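Local coordinates for protein TetR family transcriptional regulator (Rhodococcus erythropolis, PDB 4ZA6) that represses transcription as QsdR, a TetR-family regulator of the qsdA gene, which serves the degradation of N-acyl-homoserine lactone quorum-sensing signals, at residues L24-L29 and D48-T53; E76-V81 and A125-S130; V156-P161 and A168-A173. All blocks are in the same frame, centred on the assembly; numbering follows the deposited sequence.

Contact 1 of 3, residues L24-L29 and D48-T53; sequences LDMSLL and DELLGT
Three of the four apolar contacts between Leu24-Leu29 and Asp48-Thr53 converge on the side chain of Leu50. Its CG lies anti to the backbone N (chi1 180°), and chi2 of 56° then turns CD2 in among Leu24, Met26 and Leu29. Leu29 reaches it tip to tip, and the CD2 atoms of Leu29 and Leu50 stand 3.3 Å apart, tighter than usual van der Waals contact, so the packing is locally compressed. Met26, its chain bent at chi2 and chi3, crosses Leu50 obliquely and lays CE 3.8 Å from Leu50 CD2. Leu24 approaches at about a right angle, with its CD2 3.9 Å from Leu50 CD2. Leu24 CD2 also lies 4.1 Å from Leu51 CB. All five side chains are buried, and no hydrogen bond crosses the interface.

Polar bonds instead fix each segment internally. Asp25 is the N-cap of helix 26-33: its OD1 takes Leu28 N at 3.1 Å, from above the carboxylate plane, and Ser27 N more weakly. On the other segment, Thr53 OG1 and Thr53 N both donate to Glu49 O.

By analogy with other TetR-family proteins, helices 26-33 and 37-44 would form the DNA-binding helix-turn-helix, and this contact seats the first of them on helix 47-69. Ala14 of helix 4-19 touches Leu24 and Leu50, Leu40 of helix 37-44 touches Met26 and Leu29, and Val105 of helix 103-111 packs on Leu51.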
ATOM      1  N   LEU A  24     -12.098   1.024  13.552  1.00 44.20           N
ATOM      2  CA  LEU A  24     -12.232   2.477  13.390  1.00 44.48           C
ATOM      3  C   LEU A  24     -13.645   2.982  13.695  1.00 48.78           C
ATOM      4  O   LEU A  24     -14.420   3.275  12.783  1.00 50.57           O
ATOM      5  CB  LEU A  24     -11.782   2.919  11.992  1.00 44.23           C
ATOM      6  CG  LEU A  24     -11.057   4.244  11.908  1.00 50.36           C
ATOM      7  CD1 LEU A  24      -9.613   4.081  12.375  1.00 51.64           C
ATOM      8  CD2 LEU A  24     -11.051   4.754  10.474  1.00 52.63           C
ATOM      9  N   ASP A  25     -13.949   3.142  14.980  1.00 43.18           N
ATOM     10  CA  ASP A  25     -15.240   3.609  15.466  1.00 42.44           C
ATOM     11  C   ASP A  25     -15.266   5.124  15.380  1.00 42.12           C
ATOM     12  O   ASP A  25     -14.559   5.786  16.135  1.00 40.68           O
ATOM     13  CB  ASP A  25     -15.439   3.140  16.918  1.00 46.26           C
ATOM     14  CG  ASP A  25     -16.838   3.322  17.474  1.00 56.43           C
ATOM     15  OD1 ASP A  25     -17.390   4.435  17.344  1.00 55.13           O
ATOM     16  OD2 ASP A  25     -17.362   2.367  18.082  1.00 68.14           O
ATOM     17  N   MET A  26     -16.062   5.666  14.434  1.00 38.30           N
ATOM     18  CA  MET A  26     -16.189   7.103  14.159  1.00 37.16           C
ATOM     19  C   MET A  26     -16.713   7.913  15.331  1.00 40.88           C
ATOM     20  O   MET A  26     -16.295   9.061  15.509  1.00 39.17           O
ATOM     21  CB  MET A  26     -16.957   7.379  12.855  1.00 38.94           C
ATOM     22  CG  MET A  26     -16.273   6.855  11.608  1.00 40.84           C
ATOM     23  SD  MET A  26     -14.545   7.402  11.352  1.00 42.85           S
ATOM     24  CE  MET A  26     -14.780   8.650  10.128  1.00 39.10           C
ATOM     25  N   SER A  27     -17.536   7.293  16.195  1.00 38.76           N
ATOM     26  CA  SER A  27     -18.047   7.935  17.405  1.00 38.85           C
ATOM     27  C   SER A  27     -16.934   8.050  18.454  1.00 40.41           C
ATOM     28  O   SER A  27     -16.777   9.117  19.057  1.00 35.90           O
ATOM     29  CB  SER A  27     -19.253   7.179  17.956  1.00 45.41           C
ATOM     30  OG  SER A  27     -20.431   7.594  17.288  1.00 59.26           O
ATOM     31  N   LEU A  28     -16.150   6.953  18.648  1.00 38.52           N
ATOM     32  CA  LEU A  28     -15.004   6.885  19.568  1.00 39.12           C
ATOM     33  C   LEU A  28     -13.984   7.939  19.070  1.00 38.70           C
ATOM     34  O   LEU A  28     -13.532   8.768  19.854  1.00 36.85           O
ATOM     35  CB  LEU A  28     -14.381   5.478  19.481  1.00 40.62           C
ATOM     36  CG  LEU A  28     -13.977   4.733  20.768  1.00 48.68           C
ATOM     37  CD1 LEU A  28     -14.215   3.236  20.618  1.00 48.04           C
ATOM     38  CD2 LEU A  28     -12.494   4.924  21.072  1.00 52.61           C
ATOM     39  N   LEU A  29     -13.688   7.949  17.749  1.00 33.43           N
ATOM     40  CA  LEU A  29     -12.769   8.919  17.139  1.00 32.18           C
ATOM     41  C   LEU A  29     -13.208  10.374  17.382  1.00 36.12           C
ATOM     42  O   LEU A  29     -12.396  11.182  17.856  1.00 35.94           O
ATOM     43  CB  LEU A  29     -12.607   8.644  15.640  1.00 31.65           C
ATOM     44  CG  LEU A  29     -11.669   9.561  14.820  1.00 35.53           C
ATOM     45  CD1 LEU A  29     -10.324   9.771  15.487  1.00 35.78           C
ATOM     46  CD2 LEU A  29     -11.394   8.940  13.499  1.00 35.68           C
ATOM     47  N   ASP A  48     -14.715   4.506   5.680  1.00 37.99           N
ATOM     48  CA  ASP A  48     -13.931   3.848   4.637  1.00 36.38           C
ATOM     49  C   ASP A  48     -12.889   4.794   4.021  1.00 37.40           C
ATOM     50  O   ASP A  48     -11.745   4.379   3.841  1.00 35.91           O
ATOM     51  CB  ASP A  48     -14.831   3.178   3.589  1.00 38.01           C
ATOM     52  CG  ASP A  48     -15.702   2.030   4.115  1.00 51.79           C
ATOM     53  OD1 ASP A  48     -15.465   1.566   5.273  1.00 53.07           O
ATOM     54  OD2 ASP A  48     -16.597   1.579   3.373  1.00 58.74           O
ATOM     55  N   GLU A  49     -13.267   6.064   3.771  1.00 32.92           N
ATOM     56  CA  GLU A  49     -12.372   7.092   3.211  1.00 33.17           C
ATOM     57  C   GLU A  49     -11.220   7.358   4.172  1.00 35.61           C
ATOM     58  O   GLU A  49     -10.069   7.459   3.735  1.00 34.37           O
ATOM     59  CB  GLU A  49     -13.124   8.408   2.945  1.00 35.37           C
ATOM     60  CG  GLU A  49     -14.123   8.328   1.807  1.00 49.67           C
ATOM     61  CD  GLU A  49     -14.836   9.648   1.582  1.00 82.06           C
ATOM     62  OE1 GLU A  49     -15.814   9.930   2.315  1.00 70.49           O
ATOM     63  OE2 GLU A  49     -14.392  10.418   0.699  1.00 83.70           O
ATOM     64  N   LEU A  50     -11.532   7.452   5.490  1.00 31.58           N
ATOM     65  CA  LEU A  50     -10.529   7.671   6.530  1.00 29.51           C
ATOM     66  C   LEU A  50      -9.610   6.452   6.684  1.00 31.12           C
ATOM     67  O   LEU A  50      -8.408   6.626   6.780  1.00 29.18           O
ATOM     68  CB  LEU A  50     -11.194   8.042   7.863  1.00 29.35           C
ATOM     69  CG  LEU A  50     -10.241   8.289   9.032  1.00 33.01           C
ATOM     70  CD1 LEU A  50      -9.183   9.376   8.717  1.00 31.47           C
ATOM     71  CD2 LEU A  50     -10.994   8.598  10.253  1.00 35.25           C
ATOM     72  N   LEU A  51     -10.159   5.228   6.674  1.00 30.44           N
ATOM     73  CA  LEU A  51      -9.325   4.022   6.785  1.00 29.87           C
ATOM     74  C   LEU A  51      -8.378   3.904   5.588  1.00 32.91           C
ATOM     75  O   LEU A  51      -7.199   3.602   5.780  1.00 34.41           O
ATOM     76  CB  LEU A  51     -10.163   2.740   7.001  1.00 30.87           C
ATOM     77  CG  LEU A  51      -9.379   1.426   7.182  1.00 34.52           C
ATOM     78  CD1 LEU A  51      -8.433   1.485   8.403  1.00 35.20           C
ATOM     79  CD2 LEU A  51     -10.305   0.255   7.270  1.00 34.44           C
ATOM     80  N   GLY A  52      -8.866   4.236   4.395  1.00 27.15           N
ATOM     81  CA  GLY A  52      -8.053   4.260   3.183  1.00 25.38           C
ATOM     82  C   GLY A  52      -6.877   5.214   3.299  1.00 29.85           C
ATOM     83  O   GLY A  52      -5.770   4.877   2.893  1.00 28.99           O
ATOM     84  N   THR A  53      -7.094   6.399   3.890  1.00 29.22           N
ATOM     85  CA  THR A  53      -6.039   7.414   4.098  1.00 27.76           C
ATOM     86  C   THR A  53      -5.005   6.892   5.059  1.00 31.19           C
ATOM     87  O   THR A  53      -3.819   7.056   4.811  1.00 32.71           O
ATOM     88  CB  THR A  53      -6.683   8.708   4.614  1.00 33.83           C
ATOM     89  OG1 THR A  53      -7.633   9.138   3.644  1.00 34.62           O
ATOM     90  CG2 THR A  53      -5.655   9.814   4.910  1.00 25.53           C
TER

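Contact 2 of 3, residues E76-V81 and A125-S130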
ATOM      1  N   GLU A  76      16.800  -5.306 -10.683  1.00 30.56           N
ATOM      2  CA  GLU A  76      17.127  -6.076  -9.479  1.00 31.78           C
ATOM      3  C   GLU A  76      16.781  -5.299  -8.196  1.00 34.37           C
ATOM      4  O   GLU A  76      16.312  -5.902  -7.223  1.00 32.89           O
ATOM      5  CB  GLU A  76      18.582  -6.601  -9.498  1.00 34.71           C
ATOM      6  CG  GLU A  76      19.591  -5.748 -10.237  1.00 47.12           C
ATOM      7  CD  GLU A  76      19.860  -6.048 -11.696  1.00 58.44           C
ATOM      8  OE1 GLU A  76      20.652  -6.973 -11.983  1.00 72.80           O
ATOM      9  OE2 GLU A  76      19.322  -5.315 -12.554  1.00 33.47           O
ATOM     10  N   TYR A  77      16.948  -3.957  -8.226  1.00 30.14           N
ATOM     11  CA  TYR A  77      16.608  -3.064  -7.101  1.00 29.29           C
ATOM     12  C   TYR A  77      15.102  -2.984  -6.965  1.00 30.94           C
ATOM     13  O   TYR A  77      14.599  -3.049  -5.841  1.00 28.79           O
ATOM     14  CB  TYR A  77      17.221  -1.661  -7.298  1.00 30.40           C
ATOM     15  CG  TYR A  77      16.730  -0.598  -6.335  1.00 29.87           C
ATOM     16  CD1 TYR A  77      17.307  -0.447  -5.080  1.00 31.78           C
ATOM     17  CD2 TYR A  77      15.711   0.278  -6.697  1.00 28.44           C
ATOM     18  CE1 TYR A  77      16.868   0.539  -4.198  1.00 32.72           C
ATOM     19  CE2 TYR A  77      15.268   1.271  -5.825  1.00 27.73           C
ATOM     20  CZ  TYR A  77      15.842   1.390  -4.573  1.00 35.54           C
ATOM     21  OH  TYR A  77      15.410   2.364  -3.708  1.00 34.50           O
ATOM     22  N   ILE A  78      14.377  -2.816  -8.100  1.00 27.32           N
ATOM     23  CA  ILE A  78      12.918  -2.720  -8.112  1.00 26.91           C
ATOM     24  C   ILE A  78      12.335  -4.012  -7.567  1.00 28.92           C
ATOM     25  O   ILE A  78      11.440  -3.972  -6.730  1.00 26.15           O
ATOM     26  CB  ILE A  78      12.380  -2.374  -9.526  1.00 30.62           C
ATOM     27  CG1 ILE A  78      12.868  -0.969  -9.979  1.00 30.94           C
ATOM     28  CG2 ILE A  78      10.848  -2.467  -9.563  1.00 29.93           C
ATOM     29  CD1 ILE A  78      13.012  -0.799 -11.509  1.00 35.60           C
ATOM     30  N   LEU A  79      12.902  -5.165  -7.989  1.00 26.80           N
ATOM     31  CA  LEU A  79      12.473  -6.459  -7.491  1.00 26.50           C
ATOM     32  C   LEU A  79      12.696  -6.573  -5.989  1.00 27.39           C
ATOM     33  O   LEU A  79      11.810  -7.045  -5.277  1.00 26.27           O
ATOM     34  CB  LEU A  79      13.126  -7.621  -8.252  1.00 25.94           C
ATOM     35  CG  LEU A  79      12.515  -7.946  -9.620  1.00 29.60           C
ATOM     36  CD1 LEU A  79      13.401  -8.963 -10.379  1.00 32.00           C
ATOM     37  CD2 LEU A  79      11.140  -8.572  -9.487  1.00 31.77           C
ATOM     38  N   ASP A  80      13.829  -6.093  -5.506  1.00 23.56           N
ATOM     39  CA  ASP A  80      14.126  -6.120  -4.078  1.00 23.15           C
ATOM     40  C   ASP A  80      13.153  -5.256  -3.260  1.00 27.94           C
ATOM     41  O   ASP A  80      12.696  -5.692  -2.204  1.00 28.91           O
ATOM     42  CB  ASP A  80      15.571  -5.695  -3.819  1.00 24.64           C
ATOM     43  CG  ASP A  80      16.056  -6.010  -2.421  1.00 33.55           C
ATOM     44  OD1 ASP A  80      15.484  -6.922  -1.777  1.00 34.93           O
ATOM     45  OD2 ASP A  80      17.048  -5.421  -2.007  1.00 39.77           O
ATOM     46  N   VAL A  81      12.861  -4.032  -3.724  1.00 24.16           N
ATOM     47  CA  VAL A  81      11.925  -3.118  -3.024  1.00 24.03           C
ATOM     48  C   VAL A  81      10.557  -3.811  -2.892  1.00 28.21           C
ATOM     49  O   VAL A  81      10.020  -3.869  -1.788  1.00 27.35           O
ATOM     50  CB  VAL A  81      11.786  -1.755  -3.758  1.00 26.64           C
ATOM     51  CG1 VAL A  81      10.588  -0.956  -3.246  1.00 25.56           C
ATOM     52  CG2 VAL A  81      13.073  -0.934  -3.649  1.00 26.18           C
ATOM     53  N   ALA A 125       6.061   4.749  -9.594  1.00 24.31           N
ATOM     54  CA  ALA A 125       6.386   5.650 -10.705  1.00 24.29           C
ATOM     55  C   ALA A 125       7.692   6.434 -10.408  1.00 28.24           C
ATOM     56  O   ALA A 125       8.530   6.592 -11.284  1.00 28.32           O
ATOM     57  CB  ALA A 125       5.222   6.626 -10.930  1.00 24.95           C
ATOM     58  N   GLU A 126       7.846   6.900  -9.173  1.00 28.65           N
ATOM     59  CA  GLU A 126       9.019   7.639  -8.681  1.00 29.22           C
ATOM     60  C   GLU A 126      10.274   6.726  -8.701  1.00 33.17           C
ATOM     61  O   GLU A 126      11.352   7.157  -9.142  1.00 32.82           O
ATOM     62  CB  GLU A 126       8.719   8.175  -7.276  1.00 30.06           C
ATOM     63  CG  GLU A 126       9.861   8.937  -6.625  1.00 35.60           C
ATOM     64  CD  GLU A 126       9.769   9.008  -5.115  1.00 55.30           C
ATOM     65  OE1 GLU A 126       8.639   9.019  -4.572  1.00 48.67           O
ATOM     66  OE2 GLU A 126      10.839   9.082  -4.474  1.00 43.37           O
ATOM     67  N   ILE A 127      10.122   5.477  -8.240  1.00 30.34           N
ATOM     68  CA  ILE A 127      11.182   4.455  -8.239  1.00 31.33           C
ATOM     69  C   ILE A 127      11.631   4.202  -9.695  1.00 35.98           C
ATOM     70  O   ILE A 127      12.832   4.180  -9.980  1.00 37.07           O
ATOM     71  CB  ILE A 127      10.726   3.143  -7.541  1.00 34.22           C
ATOM     72  CG1 ILE A 127      10.640   3.323  -6.015  1.00 34.56           C
ATOM     73  CG2 ILE A 127      11.674   1.978  -7.882  1.00 36.68           C
ATOM     74  CD1 ILE A 127       9.575   2.426  -5.322  1.00 35.95           C
ATOM     75  N   LEU A 128      10.666   4.029 -10.603  1.00 30.09           N
ATOM     76  CA  LEU A 128      10.930   3.803 -12.022  1.00 29.84           C
ATOM     77  C   LEU A 128      11.652   4.977 -12.652  1.00 34.69           C
ATOM     78  O   LEU A 128      12.656   4.771 -13.341  1.00 36.12           O
ATOM     79  CB  LEU A 128       9.639   3.486 -12.798  1.00 30.00           C
ATOM     80  CG  LEU A 128       8.938   2.181 -12.429  1.00 35.92           C
ATOM     81  CD1 LEU A 128       7.608   2.053 -13.136  1.00 35.30           C
ATOM     82  CD2 LEU A 128       9.819   0.971 -12.705  1.00 39.41           C
ATOM     83  N   GLN A 129      11.190   6.208 -12.373  1.00 31.51           N
ATOM     84  CA  GLN A 129      11.792   7.418 -12.929  1.00 31.07           C
ATOM     85  C   GLN A 129      13.220   7.590 -12.440  1.00 34.73           C
ATOM     86  O   GLN A 129      14.077   7.925 -13.247  1.00 34.70           O
ATOM     87  CB  GLN A 129      10.943   8.660 -12.618  1.00 32.60           C
ATOM     88  CG  GLN A 129      11.450   9.954 -13.280  1.00 44.92           C
ATOM     89  CD  GLN A 129      11.364   9.925 -14.790  1.00 57.81           C
ATOM     90  OE1 GLN A 129      12.376   9.878 -15.501  1.00 53.24           O
ATOM     91  NE2 GLN A 129      10.151   9.949 -15.314  1.00 51.43           N
ATOM     92  N   SER A 130      13.487   7.345 -11.147  1.00 32.73           N
ATOM     93  CA  SER A 130      14.846   7.474 -10.603  1.00 33.72           C
ATOM     94  C   SER A 130      15.785   6.463 -11.242  1.00 36.79           C
ATOM     95  O   SER A 130      16.912   6.822 -11.569  1.00 38.29           O
ATOM     96  CB  SER A 130      14.864   7.411  -9.074  1.00 38.31           C
ATOM     97  OG  SER A 130      14.491   6.142  -8.558  1.00 52.23           O
TER
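Tyr77 opens the contact from helix 74-90, presenting the edge of its ring to Ile127: Tyr77 CE2 lies 4.2 Å from Ile127 CG2, which sits close to the ring plane. The ring is held at its far end by a hydrogen bond from Tyr77 OH to Met67 O, while Val81 CG2, one turn on, lies 3.7 Å above one ring face, offset toward the rim. Next, Ile78 uses two successive atoms of its longer branch. Ile78 CG1 is 3.8 Å from Ile127 CG2, the two isoleucines sliding past each other in opposite directions, and Ile78 CD1 is 3.8 Å from Leu128 CD2, those chains crossing at about a right angle.

The local axes run nearly antiparallel, at 159°, and approach to 10.9 Å, so side chains and not backbones make this helix pair of the TetR-type C-terminal domain. The CA atoms of Ile78 and Ile127 are the closest across the pair.

Val81 CG1, anti to the backbone N, meets Ile127 CD1 tip to tip at 4.1 Å. Tyr63 and Met67 of helix 47-69 also pack on Ile127; Leu181 of helix 170-181 packs on Ile78.

Contact 3 of 3, residues V156-P161 and A168-A173; sequences VHLYAP and AEIETA
The connection between helix 143-158 and helix 170-181 in the TetR-type C-terminal domain is tied here, where the first helix ends and the second begins. The carbonyl of His157 is gripped twice. Glu169 N, at the N-cap position, donates to His157 O at 2.8 Å with an N-H...O angle of 163°, from above the carbonyl plane, and Ala160 N donates to the same oxygen from within the turn. A backbone acceptor in the last turn of one helix is therefore satisfied partly by the residue that precedes the next. Beside it, Ala168 CA makes a CA-H...O contact with Leu158 O at 3.5 Å.

The side chains repeat the pairing. His157 ND1 donates to Glu169 OE2 at 2.6 Å, meeting its anti lone pair close to the imidazole plane. The ring and carboxylate are turned 38° against each other. Glu169 reaches there with a chain extended beyond CG, its CD resting 3.7 Å from Ala160 CB. The short bond to a carboxylate would tend to stabilise a protonated imidazole; Arg165 adds a long, weak ion pair to the same oxygen.

Over one face of the His157 ring, Thr172 CG2 makes a CH-pi contact, 3.9 Å from the ring centroid.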
ATOM      1  N   VAL A 156      -3.433  -8.345  -6.161  1.00 26.30           N
ATOM      2  CA  VAL A 156      -4.323  -9.518  -6.048  1.00 26.94           C
ATOM      3  C   VAL A 156      -3.569 -10.764  -5.573  1.00 29.92           C
ATOM      4  O   VAL A 156      -4.179 -11.673  -5.011  1.00 31.57           O
ATOM      5  CB  VAL A 156      -5.215  -9.788  -7.302  1.00 31.39           C
ATOM      6  CG1 VAL A 156      -6.291  -8.705  -7.443  1.00 30.65           C
ATOM      7  CG2 VAL A 156      -4.373  -9.887  -8.572  1.00 31.37           C
ATOM      8  N   HIS A 157      -2.235 -10.806  -5.820  1.00 25.46           N
ATOM      9  CA  HIS A 157      -1.384 -11.923  -5.406  1.00 23.96           C
ATOM     10  C   HIS A 157      -0.977 -11.734  -3.972  1.00 27.68           C
ATOM     11  O   HIS A 157      -1.042 -12.695  -3.193  1.00 28.45           O
ATOM     12  CB  HIS A 157      -0.168 -12.090  -6.332  1.00 24.05           C
ATOM     13  CG  HIS A 157      -0.546 -12.601  -7.680  1.00 27.07           C
ATOM     14  ND1 HIS A 157      -0.954 -13.900  -7.863  1.00 29.29           N
ATOM     15  CD2 HIS A 157      -0.627 -11.950  -8.859  1.00 27.27           C
ATOM     16  CE1 HIS A 157      -1.242 -14.010  -9.146  1.00 27.84           C
ATOM     17  NE2 HIS A 157      -1.041 -12.873  -9.788  1.00 26.97           N
ATOM     18  N   LEU A 158      -0.566 -10.504  -3.599  1.00 23.39           N
ATOM     19  CA  LEU A 158      -0.224 -10.226  -2.201  1.00 22.65           C
ATOM     20  C   LEU A 158      -1.380 -10.596  -1.278  1.00 28.42           C
ATOM     21  O   LEU A 158      -1.168 -11.221  -0.235  1.00 28.41           O
ATOM     22  CB  LEU A 158       0.163  -8.754  -2.032  1.00 21.71           C
ATOM     23  CG  LEU A 158       0.463  -8.266  -0.616  1.00 26.28           C
ATOM     24  CD1 LEU A 158       1.509  -9.151   0.097  1.00 26.11           C
ATOM     25  CD2 LEU A 158       0.869  -6.808  -0.630  1.00 27.58           C
ATOM     26  N   TYR A 159      -2.603 -10.232  -1.672  1.00 27.25           N
ATOM     27  CA  TYR A 159      -3.798 -10.464  -0.870  1.00 27.33           C
ATOM     28  C   TYR A 159      -4.614 -11.675  -1.295  1.00 32.65           C
ATOM     29  O   TYR A 159      -5.792 -11.730  -0.948  1.00 32.75           O
ATOM     30  CB  TYR A 159      -4.667  -9.178  -0.840  1.00 27.79           C
ATOM     31  CG  TYR A 159      -3.913  -7.950  -0.384  1.00 28.42           C
ATOM     32  CD1 TYR A 159      -3.427  -7.850   0.916  1.00 30.99           C
ATOM     33  CD2 TYR A 159      -3.669  -6.893  -1.256  1.00 27.33           C
ATOM     34  CE1 TYR A 159      -2.688  -6.745   1.326  1.00 31.74           C
ATOM     35  CE2 TYR A 159      -2.924  -5.784  -0.857  1.00 26.88           C
ATOM     36  CZ  TYR A 159      -2.458  -5.706   0.440  1.00 33.90           C
ATOM     37  OH  TYR A 159      -1.733  -4.616   0.845  1.00 33.95           O
ATOM     38  N   ALA A 160      -3.990 -12.660  -1.997  1.00 29.12           N
ATOM     39  CA  ALA A 160      -4.622 -13.901  -2.474  1.00 29.08           C
ATOM     40  C   ALA A 160      -5.442 -14.661  -1.403  1.00 34.33           C
ATOM     41  O   ALA A 160      -6.518 -15.133  -1.767  1.00 32.52           O
ATOM     42  CB  ALA A 160      -3.600 -14.815  -3.121  1.00 29.70           C
ATOM     43  N   PRO A 161      -5.052 -14.731  -0.088  1.00 32.66           N
ATOM     44  CA  PRO A 161      -5.917 -15.414   0.890  1.00 32.75           C
ATOM     45  C   PRO A 161      -7.297 -14.786   1.082  1.00 36.33           C
ATOM     46  O   PRO A 161      -8.240 -15.511   1.383  1.00 38.05           O
ATOM     47  CB  PRO A 161      -5.096 -15.405   2.173  1.00 35.03           C
ATOM     48  CG  PRO A 161      -3.697 -15.152   1.745  1.00 38.82           C
ATOM     49  CD  PRO A 161      -3.820 -14.247   0.573  1.00 34.20           C
ATOM     50  N   ALA A 168      -0.290 -15.678   0.534  1.00 34.47           N
ATOM     51  CA  ALA A 168       0.136 -14.500  -0.214  1.00 33.06           C
ATOM     52  C   ALA A 168       1.051 -15.044  -1.299  1.00 37.42           C
ATOM     53  O   ALA A 168       1.972 -15.803  -0.983  1.00 38.20           O
ATOM     54  CB  ALA A 168       0.910 -13.548   0.691  1.00 33.67           C
ATOM     55  N   GLU A 169       0.756 -14.736  -2.567  1.00 30.94           N
ATOM     56  CA  GLU A 169       1.541 -15.247  -3.698  1.00 30.18           C
ATOM     57  C   GLU A 169       2.654 -14.271  -4.099  1.00 34.39           C
ATOM     58  O   GLU A 169       2.623 -13.692  -5.190  1.00 34.97           O
ATOM     59  CB  GLU A 169       0.621 -15.592  -4.870  1.00 30.40           C
ATOM     60  CG  GLU A 169      -0.426 -16.627  -4.493  1.00 33.11           C
ATOM     61  CD  GLU A 169      -1.580 -16.779  -5.462  1.00 43.32           C
ATOM     62  OE1 GLU A 169      -2.389 -17.709  -5.261  1.00 37.82           O
ATOM     63  OE2 GLU A 169      -1.753 -15.908  -6.343  1.00 29.18           O
ATOM     64  N   ILE A 170       3.635 -14.091  -3.202  1.00 29.94           N
ATOM     65  CA  ILE A 170       4.742 -13.143  -3.399  1.00 28.56           C
ATOM     66  C   ILE A 170       5.630 -13.449  -4.607  1.00 30.04           C
ATOM     67  O   ILE A 170       5.886 -12.547  -5.405  1.00 27.66           O
ATOM     68  CB  ILE A 170       5.500 -12.822  -2.074  1.00 31.13           C
ATOM     69  CG1 ILE A 170       4.507 -12.266  -1.019  1.00 30.69           C
ATOM     70  CG2 ILE A 170       6.689 -11.841  -2.303  1.00 30.05           C
ATOM     71  CD1 ILE A 170       5.011 -12.189   0.398  1.00 38.72           C
ATOM     72  N   GLU A 171       6.060 -14.719  -4.765  1.00 28.20           N
ATOM     73  CA  GLU A 171       6.904 -15.127  -5.889  1.00 27.47           C
ATOM     74  C   GLU A 171       6.248 -14.936  -7.223  1.00 29.47           C
ATOM     75  O   GLU A 171       6.910 -14.523  -8.164  1.00 27.08           O
ATOM     76  CB  GLU A 171       7.449 -16.561  -5.732  1.00 29.60           C
ATOM     77  CG  GLU A 171       8.502 -16.662  -4.637  1.00 34.33           C
ATOM     78  CD  GLU A 171       9.737 -15.776  -4.743  1.00 36.51           C
ATOM     79  OE1 GLU A 171      10.273 -15.407  -3.678  1.00 32.37           O
ATOM     80  OE2 GLU A 171      10.171 -15.446  -5.869  1.00 29.15           O
ATOM     81  N   THR A 172       4.948 -15.229  -7.315  1.00 26.67           N
ATOM     82  CA  THR A 172       4.187 -15.021  -8.553  1.00 26.62           C
ATOM     83  C   THR A 172       4.095 -13.530  -8.843  1.00 26.70           C
ATOM     84  O   THR A 172       4.237 -13.144  -9.992  1.00 26.23           O
ATOM     85  CB  THR A 172       2.807 -15.705  -8.475  1.00 34.81           C
ATOM     86  OG1 THR A 172       3.000 -17.109  -8.309  1.00 35.81           O
ATOM     87  CG2 THR A 172       1.981 -15.480  -9.712  1.00 36.04           C
ATOM     88  N   ALA A 173       3.916 -12.695  -7.822  1.00 25.06           N
ATOM     89  CA  ALA A 173       3.841 -11.241  -8.045  1.00 24.58           C
ATOM     90  C   ALA A 173       5.197 -10.730  -8.554  1.00 28.07           C
ATOM     91  O   ALA A 173       5.229  -9.925  -9.482  1.00 26.15           O
ATOM     92  CB  ALA A 173       3.435 -10.514  -6.765  1.00 25.15           C
TER

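The three contacts follow one another along the chain and do not touch. Contact 1 belongs to the presumed DNA-binding part; contacts 2 and 3 lie in the C-terminal domain, their centres 19 Å apart and nearest atoms about 6 Å apart. Contacts 1 and 2 sit on opposite sides of the chain's centre, with centres 32 Å apart, yet helix 47-69 carries Leu50 and also packs on Ile127. Helix 103-111 likewise spans contacts 1 and 3, touching Leu51 and Tyr159, although their nearest atoms are about 11 Å apart. Helix 74-90 of contact 2 meets Ala173 through Met86, and helix 170-181 of contact 3 meets Ile78 through Leu181.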